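Local structure of glycine betaine/carnitine/choline ABC transporter (Staphylococcus aureus subsp. aureus Mu50, 3O66) at residues K12-S17 and N64-R69; H26-L31 and T239-L244; V68-T73 and Y110-T115; G77-A82 and K99-Q104; T105-Y110 and A224-E229. The protein probably binds compatible solutes such as glycine betaine, carnitine or choline and delivers them to the membrane part of an ABC importer. All coordinates share one frame; numbering follows the deposited sequence.

Contact 1: K12-S17 and N64-R69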
# COMPACT_ATOMS: atom_id res chain seq x y z
N LYS A 12 -6.68 15.79 -12.32
CA LYS A 12 -7.49 14.62 -12.10
C LYS A 12 -6.61 13.51 -11.52
O LYS A 12 -5.54 13.21 -12.04
CB LYS A 12 -8.14 14.18 -13.41
CG LYS A 12 -9.19 15.16 -13.95
CD LYS A 12 -9.48 14.85 -15.41
CE LYS A 12 -10.50 15.81 -16.01
NZ LYS A 12 -11.88 15.31 -15.72
N ILE A 13 -7.10 12.93 -10.43
CA ILE A 13 -6.37 11.98 -9.62
C ILE A 13 -7.03 10.60 -9.73
O ILE A 13 -8.21 10.41 -9.34
CB ILE A 13 -6.38 12.40 -8.11
CG1 ILE A 13 -5.90 13.85 -7.95
CG2 ILE A 13 -5.59 11.38 -7.26
CD1 ILE A 13 -6.08 14.46 -6.54
N THR A 14 -6.26 9.62 -10.19
CA THR A 14 -6.82 8.29 -10.30
C THR A 14 -6.91 7.65 -8.91
O THR A 14 -5.99 7.81 -8.06
CB THR A 14 -5.98 7.36 -11.16
OG1 THR A 14 -4.74 7.11 -10.49
CG2 THR A 14 -5.75 7.95 -12.52
N ALA A 15 -8.01 6.93 -8.70
CA ALA A 15 -8.18 6.18 -7.46
C ALA A 15 -8.74 4.81 -7.75
O ALA A 15 -9.60 4.65 -8.66
CB ALA A 15 -9.07 6.93 -6.52
N LEU A 16 -8.26 3.82 -6.99
CA LEU A 16 -8.75 2.45 -7.05
C LEU A 16 -10.05 2.42 -6.24
O LEU A 16 -10.37 3.39 -5.56
CB LEU A 16 -7.72 1.46 -6.42
CG LEU A 16 -6.31 1.42 -7.04
CD1 LEU A 16 -5.40 0.53 -6.19
CD2 LEU A 16 -6.34 0.94 -8.51
N SER A 17 -10.78 1.31 -6.31
CA SER A 17 -11.95 1.13 -5.43
C SER A 17 -11.63 0.83 -3.95
O SER A 17 -12.56 0.68 -3.13
CB SER A 17 -12.94 0.08 -6.01
OG SER A 17 -12.24 -1.10 -6.41
N ASN A 64 -3.81 13.05 -14.46
CA ASN A 64 -2.40 13.43 -14.37
C ASN A 64 -1.74 13.20 -13.03
O ASN A 64 -0.55 13.52 -12.89
CB ASN A 64 -2.18 14.88 -14.86
CG ASN A 64 -3.22 15.85 -14.31
OD1 ASN A 64 -3.95 15.55 -13.35
ND2 ASN A 64 -3.32 17.02 -14.94
N ILE A 65 -2.49 12.65 -12.06
CA ILE A 65 -1.95 12.23 -10.76
C ILE A 65 -2.56 10.85 -10.44
O ILE A 65 -3.70 10.63 -10.76
CB ILE A 65 -2.31 13.21 -9.61
CG1 ILE A 65 -1.63 14.58 -9.80
CG2 ILE A 65 -1.99 12.61 -8.22
CD1 ILE A 65 -2.09 15.65 -8.78
N SER A 66 -1.75 9.92 -9.92
CA SER A 66 -2.27 8.73 -9.24
C SER A 66 -2.10 8.94 -7.74
O SER A 66 -0.99 9.23 -7.28
CB SER A 66 -1.51 7.48 -9.67
OG SER A 66 -1.80 7.14 -11.03
N GLY A 67 -3.18 8.79 -6.96
CA GLY A 67 -3.10 9.04 -5.52
C GLY A 67 -2.09 8.10 -4.87
O GLY A 67 -1.24 8.53 -4.07
N VAL A 68 -2.16 6.82 -5.23
CA VAL A 68 -1.27 5.82 -4.64
C VAL A 68 -0.91 4.77 -5.68
O VAL A 68 -1.77 4.27 -6.42
CB VAL A 68 -1.84 5.19 -3.31
CG1 VAL A 68 -3.06 4.38 -3.58
CG2 VAL A 68 -0.77 4.36 -2.59
N ARG A 69 0.40 4.52 -5.77
CA ARG A 69 0.97 3.50 -6.60
C ARG A 69 1.95 2.77 -5.73
O ARG A 69 2.51 3.34 -4.80
CB ARG A 69 1.66 4.18 -7.82
CG ARG A 69 0.63 4.95 -8.73
CD ARG A 69 -0.24 4.01 -9.61
NE ARG A 69 0.57 3.43 -10.71
CZ ARG A 69 0.84 4.03 -11.87
NH1 ARG A 69 0.33 5.23 -12.17
NH2 ARG A 69 1.62 3.43 -12.77
O HOH W 1 -4.77 5.98 -6.39

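Contact 2: H26-L31 and T239-L244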
# COMPACT_ATOMS: atom_id res chain seq x y z
N HIS A 26 -8.19 11.53 -1.89
CA HIS A 26 -8.93 12.67 -1.38
C HIS A 26 -8.02 13.57 -0.59
O HIS A 26 -8.26 14.78 -0.54
CB HIS A 26 -10.11 12.23 -0.49
CG HIS A 26 -11.32 11.87 -1.27
ND1 HIS A 26 -12.06 12.81 -1.96
CD2 HIS A 26 -11.90 10.68 -1.52
CE1 HIS A 26 -13.05 12.21 -2.59
NE2 HIS A 26 -12.98 10.91 -2.33
N MSE A 27 -6.98 13.00 0.01
CA MSE A 27 -6.05 13.78 0.81
C MSE A 27 -5.26 14.71 -0.11
O MSE A 27 -5.14 15.90 0.18
CB MSE A 27 -5.14 12.85 1.62
CG MSE A 27 -4.32 13.50 2.68
SE MSE A 27 -3.15 12.13 3.47
CE MSE A 27 -4.44 11.00 4.43
N LEU A 28 -4.82 14.18 -1.27
CA LEU A 28 -4.15 15.02 -2.27
C LEU A 28 -5.10 16.09 -2.80
O LEU A 28 -4.70 17.24 -2.96
CB LEU A 28 -3.61 14.19 -3.45
CG LEU A 28 -2.39 13.32 -3.13
CD1 LEU A 28 -2.12 12.38 -4.31
CD2 LEU A 28 -1.16 14.18 -2.84
N ARG A 29 -6.36 15.71 -3.02
CA ARG A 29 -7.33 16.68 -3.58
C ARG A 29 -7.50 17.85 -2.61
O ARG A 29 -7.47 19.04 -3.02
CB ARG A 29 -8.69 16.00 -3.86
CG ARG A 29 -9.80 16.99 -4.22
CD ARG A 29 -11.14 16.26 -4.38
NE ARG A 29 -11.65 15.71 -3.11
CZ ARG A 29 -12.37 16.39 -2.22
NH1 ARG A 29 -12.68 17.67 -2.44
NH2 ARG A 29 -12.79 15.79 -1.12
N LEU A 30 -7.70 17.52 -1.34
CA LEU A 30 -7.92 18.54 -0.32
C LEU A 30 -6.68 19.36 -0.05
O LEU A 30 -6.77 20.56 0.20
CB LEU A 30 -8.50 17.93 0.97
CG LEU A 30 -9.92 17.35 0.89
CD1 LEU A 30 -10.16 16.35 2.03
CD2 LEU A 30 -11.05 18.45 0.87
N LEU A 31 -5.52 18.72 -0.12
CA LEU A 31 -4.28 19.42 0.17
C LEU A 31 -3.98 20.39 -0.97
O LEU A 31 -3.54 21.51 -0.71
CB LEU A 31 -3.14 18.42 0.36
CG LEU A 31 -1.80 18.97 0.80
CD1 LEU A 31 -1.89 19.78 2.09
CD2 LEU A 31 -0.82 17.79 0.95
N THR A 239 5.84 20.61 -4.66
CA THR A 239 6.02 20.97 -3.25
C THR A 239 4.83 20.48 -2.42
O THR A 239 5.02 19.91 -1.33
CB THR A 239 6.15 22.48 -3.10
OG1 THR A 239 7.31 22.91 -3.83
CG2 THR A 239 6.30 22.88 -1.65
N THR A 240 3.62 20.72 -2.93
CA THR A 240 2.40 20.22 -2.28
C THR A 240 2.42 18.70 -2.06
O THR A 240 2.28 18.21 -0.92
CB THR A 240 1.14 20.67 -3.06
OG1 THR A 240 1.05 22.11 -2.97
CG2 THR A 240 -0.10 20.08 -2.45
N ILE A 241 2.60 17.94 -3.14
CA ILE A 241 2.61 16.48 -3.03
C ILE A 241 3.71 16.02 -2.05
O ILE A 241 3.45 15.17 -1.20
CB ILE A 241 2.73 15.82 -4.41
CG1 ILE A 241 1.48 16.16 -5.27
CG2 ILE A 241 2.95 14.28 -4.27
CD1 ILE A 241 1.69 16.02 -6.81
N ASN A 242 4.90 16.60 -2.15
CA ASN A 242 6.00 16.25 -1.23
C ASN A 242 5.71 16.53 0.24
O ASN A 242 6.39 16.00 1.09
CB ASN A 242 7.31 16.92 -1.65
CG ASN A 242 8.08 16.08 -2.68
OD1 ASN A 242 8.60 16.63 -3.66
ND2 ASN A 242 8.17 14.76 -2.46
N LYS A 243 4.70 17.33 0.55
CA LYS A 243 4.34 17.55 1.94
C LYS A 243 3.93 16.23 2.60
O LYS A 243 4.07 16.08 3.80
CB LYS A 243 3.16 18.51 2.06
CG LYS A 243 3.45 19.98 2.00
CD LYS A 243 2.05 20.66 2.12
CE LYS A 243 2.13 21.96 2.82
NZ LYS A 243 0.79 22.53 3.10
N LEU A 244 3.41 15.28 1.81
CA LEU A 244 2.94 14.01 2.37
C LEU A 244 4.03 12.94 2.45
O LEU A 244 3.79 11.89 3.01
CB LEU A 244 1.73 13.48 1.57
CG LEU A 244 0.45 14.38 1.65
CD1 LEU A 244 -0.70 13.75 0.88
CD2 LEU A 244 0.03 14.59 3.07

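Contact 3: V68-T73 and Y110-T115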
# COMPACT_ATOMS: atom_id res chain seq x y z
N VAL A 68 -2.16 6.82 -5.23
CA VAL A 68 -1.27 5.82 -4.64
C VAL A 68 -0.91 4.77 -5.68
O VAL A 68 -1.77 4.27 -6.42
CB VAL A 68 -1.84 5.19 -3.31
CG1 VAL A 68 -3.06 4.38 -3.58
CG2 VAL A 68 -0.77 4.36 -2.59
N ARG A 69 0.40 4.52 -5.77
CA ARG A 69 0.97 3.50 -6.60
C ARG A 69 1.95 2.77 -5.73
O ARG A 69 2.51 3.34 -4.80
CB ARG A 69 1.66 4.18 -7.82
CG ARG A 69 0.63 4.95 -8.73
CD ARG A 69 -0.24 4.01 -9.61
NE ARG A 69 0.57 3.43 -10.71
CZ ARG A 69 0.84 4.03 -11.87
NH1 ARG A 69 0.33 5.23 -12.17
NH2 ARG A 69 1.62 3.43 -12.77
N TYR A 70 2.19 1.49 -6.04
CA TYR A 70 3.09 0.71 -5.21
C TYR A 70 4.30 0.31 -6.03
O TYR A 70 4.11 -0.23 -7.11
CB TYR A 70 2.36 -0.51 -4.68
CG TYR A 70 1.07 -0.10 -4.04
CD1 TYR A 70 1.03 0.25 -2.69
CD2 TYR A 70 -0.12 -0.03 -4.79
CE1 TYR A 70 -0.14 0.64 -2.09
CE2 TYR A 70 -1.33 0.38 -4.19
CZ TYR A 70 -1.32 0.71 -2.84
OH TYR A 70 -2.47 1.12 -2.21
N ASN A 71 5.51 0.58 -5.52
CA ASN A 71 6.69 0.45 -6.42
C ASN A 71 6.93 -0.95 -7.01
O ASN A 71 7.20 -1.07 -8.20
CB ASN A 71 7.96 1.12 -5.88
CG ASN A 71 8.49 0.51 -4.57
OD1 ASN A 71 7.91 -0.43 -3.98
ND2 ASN A 71 9.60 1.07 -4.10
N GLY A 72 6.79 -2.00 -6.19
CA GLY A 72 6.98 -3.35 -6.71
C GLY A 72 5.96 -3.71 -7.80
O GLY A 72 6.26 -4.48 -8.71
N THR A 73 4.76 -3.14 -7.71
CA THR A 73 3.75 -3.41 -8.72
C THR A 73 4.16 -2.71 -10.00
O THR A 73 4.12 -3.31 -11.08
CB THR A 73 2.39 -2.89 -8.32
OG1 THR A 73 1.95 -3.60 -7.16
CG2 THR A 73 1.39 -3.09 -9.49
N TYR A 110 5.06 7.71 0.75
CA TYR A 110 4.24 8.20 1.87
C TYR A 110 4.76 7.75 3.26
O TYR A 110 4.52 8.42 4.26
CB TYR A 110 2.81 7.71 1.71
CG TYR A 110 2.07 8.38 0.59
CD1 TYR A 110 1.91 9.77 0.57
CD2 TYR A 110 1.51 7.62 -0.45
CE1 TYR A 110 1.22 10.38 -0.45
CE2 TYR A 110 0.82 8.21 -1.50
CZ TYR A 110 0.68 9.59 -1.49
OH TYR A 110 -0.01 10.18 -2.50
N GLY A 111 5.42 6.59 3.29
CA GLY A 111 6.01 6.06 4.52
C GLY A 111 5.48 4.69 4.89
O GLY A 111 5.91 4.09 5.87
N PHE A 112 4.55 4.17 4.09
CA PHE A 112 4.05 2.81 4.29
C PHE A 112 4.29 1.92 3.05
O PHE A 112 4.53 2.41 1.95
CB PHE A 112 2.55 2.82 4.67
CG PHE A 112 1.61 3.29 3.55
CD1 PHE A 112 1.00 2.36 2.69
CD2 PHE A 112 1.30 4.64 3.40
CE1 PHE A 112 0.12 2.76 1.70
CE2 PHE A 112 0.42 5.07 2.39
CZ PHE A 112 -0.19 4.14 1.54
N ALA A 113 4.24 0.61 3.29
CA ALA A 113 4.20 -0.43 2.25
C ALA A 113 2.93 -1.29 2.41
O ALA A 113 2.53 -1.62 3.54
CB ALA A 113 5.45 -1.29 2.31
N ASN A 114 2.30 -1.59 1.28
CA ASN A 114 1.12 -2.44 1.21
C ASN A 114 1.52 -3.72 0.48
O ASN A 114 1.55 -3.77 -0.77
CB ASN A 114 -0.02 -1.72 0.48
CG ASN A 114 -1.34 -2.46 0.59
OD1 ASN A 114 -1.39 -3.62 1.02
ND2 ASN A 114 -2.42 -1.80 0.20
N THR A 115 1.90 -4.71 1.28
CA THR A 115 2.45 -5.95 0.79
C THR A 115 1.77 -7.15 1.45
O THR A 115 1.13 -7.02 2.49
CB THR A 115 3.98 -6.03 1.07
OG1 THR A 115 4.47 -7.31 0.64
CG2 THR A 115 4.30 -5.82 2.58

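Contact 4: G77-A82 and K99-Q104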
# COMPACT_ATOMS: atom_id res chain seq x y z
N GLY A 77 5.25 -4.29 -13.54
CA GLY A 77 4.09 -4.09 -14.38
C GLY A 77 4.43 -3.06 -15.45
O GLY A 77 5.02 -3.40 -16.47
N ALA A 78 4.08 -1.81 -15.19
CA ALA A 78 4.23 -0.75 -16.19
C ALA A 78 5.66 -0.66 -16.75
O ALA A 78 5.85 -0.53 -17.97
CB ALA A 78 3.79 0.58 -15.59
N LEU A 79 6.67 -0.76 -15.88
CA LEU A 79 8.06 -0.63 -16.32
C LEU A 79 8.61 -1.89 -16.99
O LEU A 79 9.62 -1.82 -17.68
CB LEU A 79 8.96 -0.20 -15.17
CG LEU A 79 8.73 1.22 -14.67
CD1 LEU A 79 9.69 1.54 -13.54
CD2 LEU A 79 8.91 2.22 -15.87
N LYS A 80 7.94 -3.02 -16.80
CA LYS A 80 8.33 -4.29 -17.44
C LYS A 80 9.73 -4.77 -17.04
O LYS A 80 10.42 -5.42 -17.84
CB LYS A 80 8.29 -4.17 -18.98
CG LYS A 80 6.91 -4.22 -19.65
CD LYS A 80 7.00 -3.68 -21.08
CE LYS A 80 6.35 -4.60 -22.12
NZ LYS A 80 4.96 -4.22 -22.48
N GLU A 81 10.16 -4.45 -15.82
CA GLU A 81 11.53 -4.76 -15.37
C GLU A 81 11.50 -5.97 -14.43
O GLU A 81 10.44 -6.40 -14.00
CB GLU A 81 12.20 -3.56 -14.68
CG GLU A 81 12.36 -2.29 -15.54
CD GLU A 81 13.43 -2.41 -16.64
OE1 GLU A 81 14.10 -3.46 -16.76
OE2 GLU A 81 13.62 -1.43 -17.40
N ALA A 82 12.68 -6.50 -14.12
CA ALA A 82 12.81 -7.57 -13.14
C ALA A 82 12.56 -7.02 -11.72
O ALA A 82 12.87 -5.86 -11.44
CB ALA A 82 14.20 -8.19 -13.25
N LYS A 99 10.54 8.35 -14.84
CA LYS A 99 11.08 9.53 -15.48
C LYS A 99 11.43 9.28 -16.95
O LYS A 99 11.02 10.02 -17.85
CB LYS A 99 12.33 9.96 -14.71
CG LYS A 99 12.69 11.39 -14.81
CD LYS A 99 14.14 11.63 -14.29
CE LYS A 99 14.21 11.69 -12.78
NZ LYS A 99 15.63 11.89 -12.37
N LYS A 100 12.22 8.24 -17.21
CA LYS A 100 12.74 8.04 -18.56
C LYS A 100 11.75 7.41 -19.54
O LYS A 100 11.75 7.75 -20.71
CB LYS A 100 14.05 7.25 -18.52
CG LYS A 100 15.31 8.12 -18.47
CD LYS A 100 15.30 9.08 -17.29
CE LYS A 100 16.71 9.64 -16.97
NZ LYS A 100 17.06 10.93 -17.65
N LYS A 101 10.90 6.50 -19.06
CA LYS A 101 9.93 5.84 -19.93
C LYS A 101 8.64 6.62 -20.11
O LYS A 101 8.05 6.57 -21.18
CB LYS A 101 9.62 4.42 -19.43
CG LYS A 101 10.77 3.46 -19.62
CD LYS A 101 10.31 2.00 -19.50
CE LYS A 101 11.44 1.05 -19.85
NZ LYS A 101 11.15 -0.37 -19.46
N PHE A 102 8.20 7.31 -19.06
CA PHE A 102 6.85 7.89 -19.05
C PHE A 102 6.79 9.38 -18.73
O PHE A 102 5.67 9.94 -18.63
CB PHE A 102 6.00 7.17 -17.98
CG PHE A 102 5.99 5.67 -18.08
CD1 PHE A 102 5.68 5.04 -19.28
CD2 PHE A 102 6.22 4.89 -16.95
CE1 PHE A 102 5.65 3.63 -19.37
CE2 PHE A 102 6.18 3.51 -17.01
CZ PHE A 102 5.89 2.87 -18.23
N ASP A 103 7.95 10.01 -18.53
CA ASP A 103 7.98 11.44 -18.18
C ASP A 103 7.10 11.74 -16.96
O ASP A 103 6.26 12.67 -16.96
CB ASP A 103 7.56 12.31 -19.38
CG ASP A 103 7.77 13.80 -19.12
OD1 ASP A 103 8.77 14.14 -18.43
OD2 ASP A 103 6.95 14.61 -19.61
N GLN A 104 7.26 10.90 -15.93
CA GLN A 104 6.47 11.01 -14.70
C GLN A 104 7.37 10.96 -13.48
O GLN A 104 8.44 10.32 -13.49
CB GLN A 104 5.43 9.90 -14.59
CG GLN A 104 4.32 9.95 -15.67
CD GLN A 104 3.44 8.70 -15.68
OE1 GLN A 104 3.50 7.88 -14.76
NE2 GLN A 104 2.64 8.55 -16.74

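Contact 5: T105-Y110 and A224-E229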
# COMPACT_ATOMS: atom_id res chain seq x y z
N THR A 105 6.91 11.61 -12.42
CA THR A 105 7.60 11.58 -11.15
C THR A 105 6.90 10.57 -10.25
O THR A 105 5.70 10.74 -9.89
CB THR A 105 7.63 12.97 -10.52
OG1 THR A 105 8.46 13.83 -11.33
CG2 THR A 105 8.16 12.92 -9.07
N PHE A 106 7.62 9.52 -9.90
CA PHE A 106 7.14 8.56 -8.89
C PHE A 106 7.75 9.09 -7.58
O PHE A 106 8.95 9.01 -7.40
CB PHE A 106 7.62 7.13 -9.25
CG PHE A 106 6.92 6.02 -8.51
CD1 PHE A 106 6.06 5.15 -9.19
CD2 PHE A 106 7.15 5.81 -7.14
CE1 PHE A 106 5.40 4.10 -8.51
CE2 PHE A 106 6.53 4.76 -6.46
CZ PHE A 106 5.65 3.91 -7.16
N PHE A 107 6.91 9.65 -6.69
CA PHE A 107 7.42 10.37 -5.50
C PHE A 107 8.06 9.43 -4.50
O PHE A 107 7.86 8.20 -4.56
CB PHE A 107 6.31 11.19 -4.82
CG PHE A 107 5.96 12.45 -5.58
CD1 PHE A 107 6.48 13.68 -5.16
CD2 PHE A 107 5.16 12.39 -6.72
CE1 PHE A 107 6.18 14.85 -5.86
CE2 PHE A 107 4.86 13.55 -7.44
CZ PHE A 107 5.36 14.78 -7.01
N ASP A 108 8.89 10.00 -3.64
CA ASP A 108 9.34 9.28 -2.44
C ASP A 108 8.09 8.79 -1.68
O ASP A 108 7.04 9.39 -1.78
CB ASP A 108 10.18 10.17 -1.53
CG ASP A 108 11.59 10.41 -2.08
OD1 ASP A 108 12.02 9.76 -3.06
OD2 ASP A 108 12.29 11.27 -1.50
N SER A 109 8.23 7.69 -0.94
CA SER A 109 7.08 7.06 -0.32
C SER A 109 6.37 7.88 0.72
O SER A 109 6.98 8.68 1.47
CB SER A 109 7.48 5.70 0.28
OG SER A 109 6.37 5.07 0.94
N TYR A 110 5.06 7.71 0.75
CA TYR A 110 4.24 8.20 1.87
C TYR A 110 4.76 7.75 3.26
O TYR A 110 4.52 8.42 4.26
CB TYR A 110 2.81 7.71 1.71
CG TYR A 110 2.07 8.38 0.59
CD1 TYR A 110 1.91 9.77 0.57
CD2 TYR A 110 1.51 7.62 -0.45
CE1 TYR A 110 1.22 10.38 -0.45
CE2 TYR A 110 0.82 8.21 -1.50
CZ TYR A 110 0.68 9.59 -1.49
OH TYR A 110 -0.01 10.18 -2.50
N ALA A 224 2.70 8.74 -4.33
CA ALA A 224 1.99 9.44 -5.38
C ALA A 224 2.79 9.34 -6.69
O ALA A 224 3.99 9.19 -6.63
CB ALA A 224 1.87 10.90 -5.00
N VAL A 225 2.10 9.42 -7.83
CA VAL A 225 2.71 9.66 -9.16
C VAL A 225 2.02 10.88 -9.79
O VAL A 225 0.81 11.05 -9.65
CB VAL A 225 2.58 8.42 -10.07
CG1 VAL A 225 3.10 8.70 -11.55
CG2 VAL A 225 3.30 7.23 -9.43
N ALA A 226 2.79 11.73 -10.45
CA ALA A 226 2.24 12.85 -11.20
C ALA A 226 2.99 12.88 -12.54
O ALA A 226 4.18 12.54 -12.62
CB ALA A 226 2.42 14.15 -10.44
N THR A 227 2.30 13.28 -13.61
CA THR A 227 3.02 13.52 -14.89
C THR A 227 3.88 14.75 -14.77
O THR A 227 3.54 15.73 -14.05
CB THR A 227 2.06 13.69 -16.07
OG1 THR A 227 1.29 14.89 -15.87
CG2 THR A 227 1.16 12.47 -16.20
N ASN A 228 5.02 14.73 -15.44
CA ASN A 228 5.89 15.91 -15.42
C ASN A 228 5.32 17.07 -16.25
O ASN A 228 5.62 18.25 -15.97
CB ASN A 228 7.34 15.52 -15.78
CG ASN A 228 7.97 14.67 -14.69
OD1 ASN A 228 7.55 14.74 -13.53
ND2 ASN A 228 8.95 13.84 -15.05
N GLU A 229 4.44 16.75 -17.20
CA GLU A 229 3.69 17.80 -17.92
C GLU A 229 2.92 18.66 -16.90
O GLU A 229 2.97 19.88 -16.96
CB GLU A 229 2.74 17.21 -18.97
CG GLU A 229 1.91 18.27 -19.72
CD GLU A 229 0.89 17.69 -20.72
OE1 GLU A 229 0.53 16.49 -20.60
OE2 GLU A 229 0.43 18.44 -21.62
O HOH W 2 4.19 9.90 -2.21

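Contact 1: K12-S17 and N64-R69
Strand 12-16 and the opening of strand 65-70 run parallel through the middle of a five-stranded mixed sheet, and backbone hydrogen bonds do most of the joining. Lys12 O takes two donors at once, Asn64 N at 3.0 Å and Ile65 N at 3.1 Å. Thr14 N then gives to Ile65 O at 2.8 Å, and Thr14 O receives Gly67 N at 3.2 Å, almost straight at 174°. Past this point the second strand turns a corner at Gly67, and a water hydrogen-bonded to Thr14 O and to Val68 N bridges the divergence.

Side chains add polar links of their own. Asn64 holds its amide between the backbone N and the carbonyl carbon (chi1 45°), so OD1 swings back to meet Lys12 N at 2.9 Å, in the amide plane and on a lone pair. On the face carrying Thr14 and Ser66, Ser66 OG donates to Thr14 OG1 at 3.0 Å and accepts from Arg69 NH1 at 3.1 Å, with OG lying in the guanidinium plane. Thr14 OG1 also bonds Gln54 of helix 51-60, while Arg69 NE is salt-bridged to Asp74.

Apolar packing takes the other face. Ile13 and Ile65 run alongside each other in the same direction, their CG2 methyls 3.9 Å apart, and Ile13 CG2 also rests on Gly67.

The buried hydroxyls thus form a relay from Arg69 through Ser66 and Thr14 to Gln54. Because Arg69 NH1 can only donate, Ser66 OG passes its proton on to Thr14 OG1; the arginine's charge probably polarises the row.

Contact 2: H26-L31 and T239-L244
Helix 19-35, the first helix of the fold, packs here against the C-terminal part of the chain, helix 236-242 and the turn that follows it. No hydrogen bond crosses the interface; side-chain packing alone joins the two segments. Leu244 reaches in from one side. Its CD1 lies 3.8 Å from Leu28 CD2 and 3.9 Å from the selenium of Met27, a selenomethionine whose chain bends at chi3. Leu31 meets Leu244 tip to tip, with Leu31 CD2 3.7 Å from Leu244 CG.

Leu31 is the busiest side chain from the first helix. With CG anti to its backbone N (chi1 -174°), it slides antiparallel past Thr240, setting Leu31 CG 3.8 Å from Thr240 CG2, while Leu31 CD2 sits 3.6 Å from Thr240 O. That carbonyl is already engaged, since it accepts Lys243 N. Leu31 CD1 rests against the far end of Lys243, whose NZ is drawn past it into salt bridges with Asp282 and Asp35. Asp35 also binds Thr240 OG1, so a cluster of charges borders the greasy patch, and the two carboxylates probably keep the lysine protonated. A looser touch, Leu28 CD2 to Ile241 CG1 at 4.1 Å, finishes the interface.

Around this patch, Met27 turns to Phe274 and Leu275 of helix 267-277. Toward the sheet, Leu28 packs on Tyr110 and on Ile65 and Gly67 of strand 65-70, and Ile241 on Ala224 and Ala226 of strand 222-227. Ile65 in turn touches Ala226, so both helices lie on the sheet face bearing these two residues.

Contact 3: V68-T73 and Y110-T115
The backbone at 110-115 belongs to one of the connections between the two lobes of the substrate-binding-protein fold: it leaves the sheet holding strand 104-106 and heads for strand 116-120 in the other. Here it passes the end of strand 65-70 and the start of helix 71-76.

Apolar contacts come first. Val68, its CG2 anti to the backbone N, places that methyl 4.3 Å from Tyr110 CE2, at the ring's edge and near its plane, and 4.2 Å from Phe112 CZ. The Val68 and Phe112 side chains cross at about a right angle. Phe112 holds its ring in the crowded position between N and the carbonyl carbon (chi1 67°), which carries Phe112 CE1 to the edge of the Tyr70 ring, 4.4 Å from Tyr70 CE1.

Polar partners lie beyond the two segments. Tyr110 OH is hydrogen-bonded to Gly67 O, tying the connection back to the sheet. Tyr70 OH and Asn114 ND2 both bond Glu20 OE2, so one carboxylate oxygen from helix 19-35 positions two side chains. An acetate and a triethylene glycol, probably from the crystallisation liquor, lie by Asn114 and may mark the ligand cleft.

Asn114 itself, with CG anti to its backbone N (chi1 -170°), sets its amide 85° from the plane of the Tyr70 ring and brings Asn114 CB within 3.5 Å of Tyr70 CE1.

Contact 4: G77-A82 and K99-Q104
Just beyond helix 71-76, the chain folds from Gly77 to Lys80 in a type I beta turn, closed by Lys80 N bonding Gly77 O at 3.0 Å. This turn leans on the end of helix 87-102. Ala78 meets the rim of the Phe102 ring: Ala78 CB lies 4.0 Å from Phe102 CE2, and Ala78 O approaches Phe102 CZ to 3.4 Å at the edge, near the ring plane.

Leu79 does the most. Its CD2 presses to 3.2 Å from Phe102 CE2, a tight fit, and the same methyl also touches the aliphatic chain of Lys101. Leu79 O takes Lys101 NZ at 2.8 Å, with the nitrogen in the carbonyl plane. Lys101 gets there by stretching out fully beyond CG, while its CB sits 3.9 Å above the plane of the Phe102 ring, over the centre. After Lys80, which takes a left-handed backbone (phi 62°), Glu81 bends at chi2 (-71°) and turns OE2 toward Lys101. Glu81 OE2 and Lys101 NZ form a salt bridge at 3.4 Å, weak as a hydrogen bond, so the carbonyl of Leu79 holds the ammonium group more closely than the carboxylate does.

Toward the interior, Phe102 makes edge-to-face contacts with Phe98 of its own helix and with His55 of helix 51-60, and Ala78 also packs on His55. The contact therefore lies at the surface where the turn after helix 71-76 meets helices 51-60 and 87-102.

Contact 5: T105-Y110 and A224-E229
The Phe107 ring lies edge-on along the neighbouring strand. Phe107 CD2 comes within 3.4 Å of Ala224 O, and CE2 lies 3.9 Å from Ala226 CB, the small alanines giving the ring its shallow seat. From its own segment, Thr105 CG2 sits over the centre of one ring face, 3.7 Å above the plane. Ala224 CB is itself a knob, lodged against the far end of Tyr110, 3.2 Å from the OH that is hydrogen-bonded to Gly67 O.

These shapes sit on an antiparallel pairing. Strand 104-106 is an outermost strand of the sheet, laid against strand 222-227, which comes back from the other lobe, in the 2-1-3-n-4 order of type II substrate-binding proteins. Thr105 and Ala226 form a hydrogen-bonded pair, Thr105 N giving to Ala226 O at 2.9 Å and Ala226 N returning a bond to Thr105 O. Phe107 N adds a third bond, to Ala224 O at 3.0 Å.

On the opposite face, Val225 CG2 nudges the Phe106 ring obliquely, 3.5 Å from CD1. Farther along, a water joins the segments: it donates to Asp108 O, accepts from Ala224 N and rests over the centre of the Tyr110 ring. At the other end Asn228 OD1 turns a lone pair to Thr105 OG1, which donates across a short 2.5 Å.

How the contacts relate
All five contacts bear on one lobe, and contacts 1, 3 and 5 share its five-stranded sheet: strand 65-70 serves contacts 1 and 3 and lies beside strand 222-227 of contact 5. Contacts 1 and 5, with centres about 11 Å apart, are stitched by the Ser66 N to Val225 O bond. Contact 2 packs helices beside the sheet, its centre about 11 Å from that of contact 5, and Tyr110 links contacts 3 and 5. Contact 4, its centre about 23 Å from that of contact 2, adjoins contact 5 through Asp103 O and Asn228 N. Along the chain, contact 2 spans contacts 3, 4 and 5, so residues far apart in sequence close this lobe, while contact 3 leads toward the other.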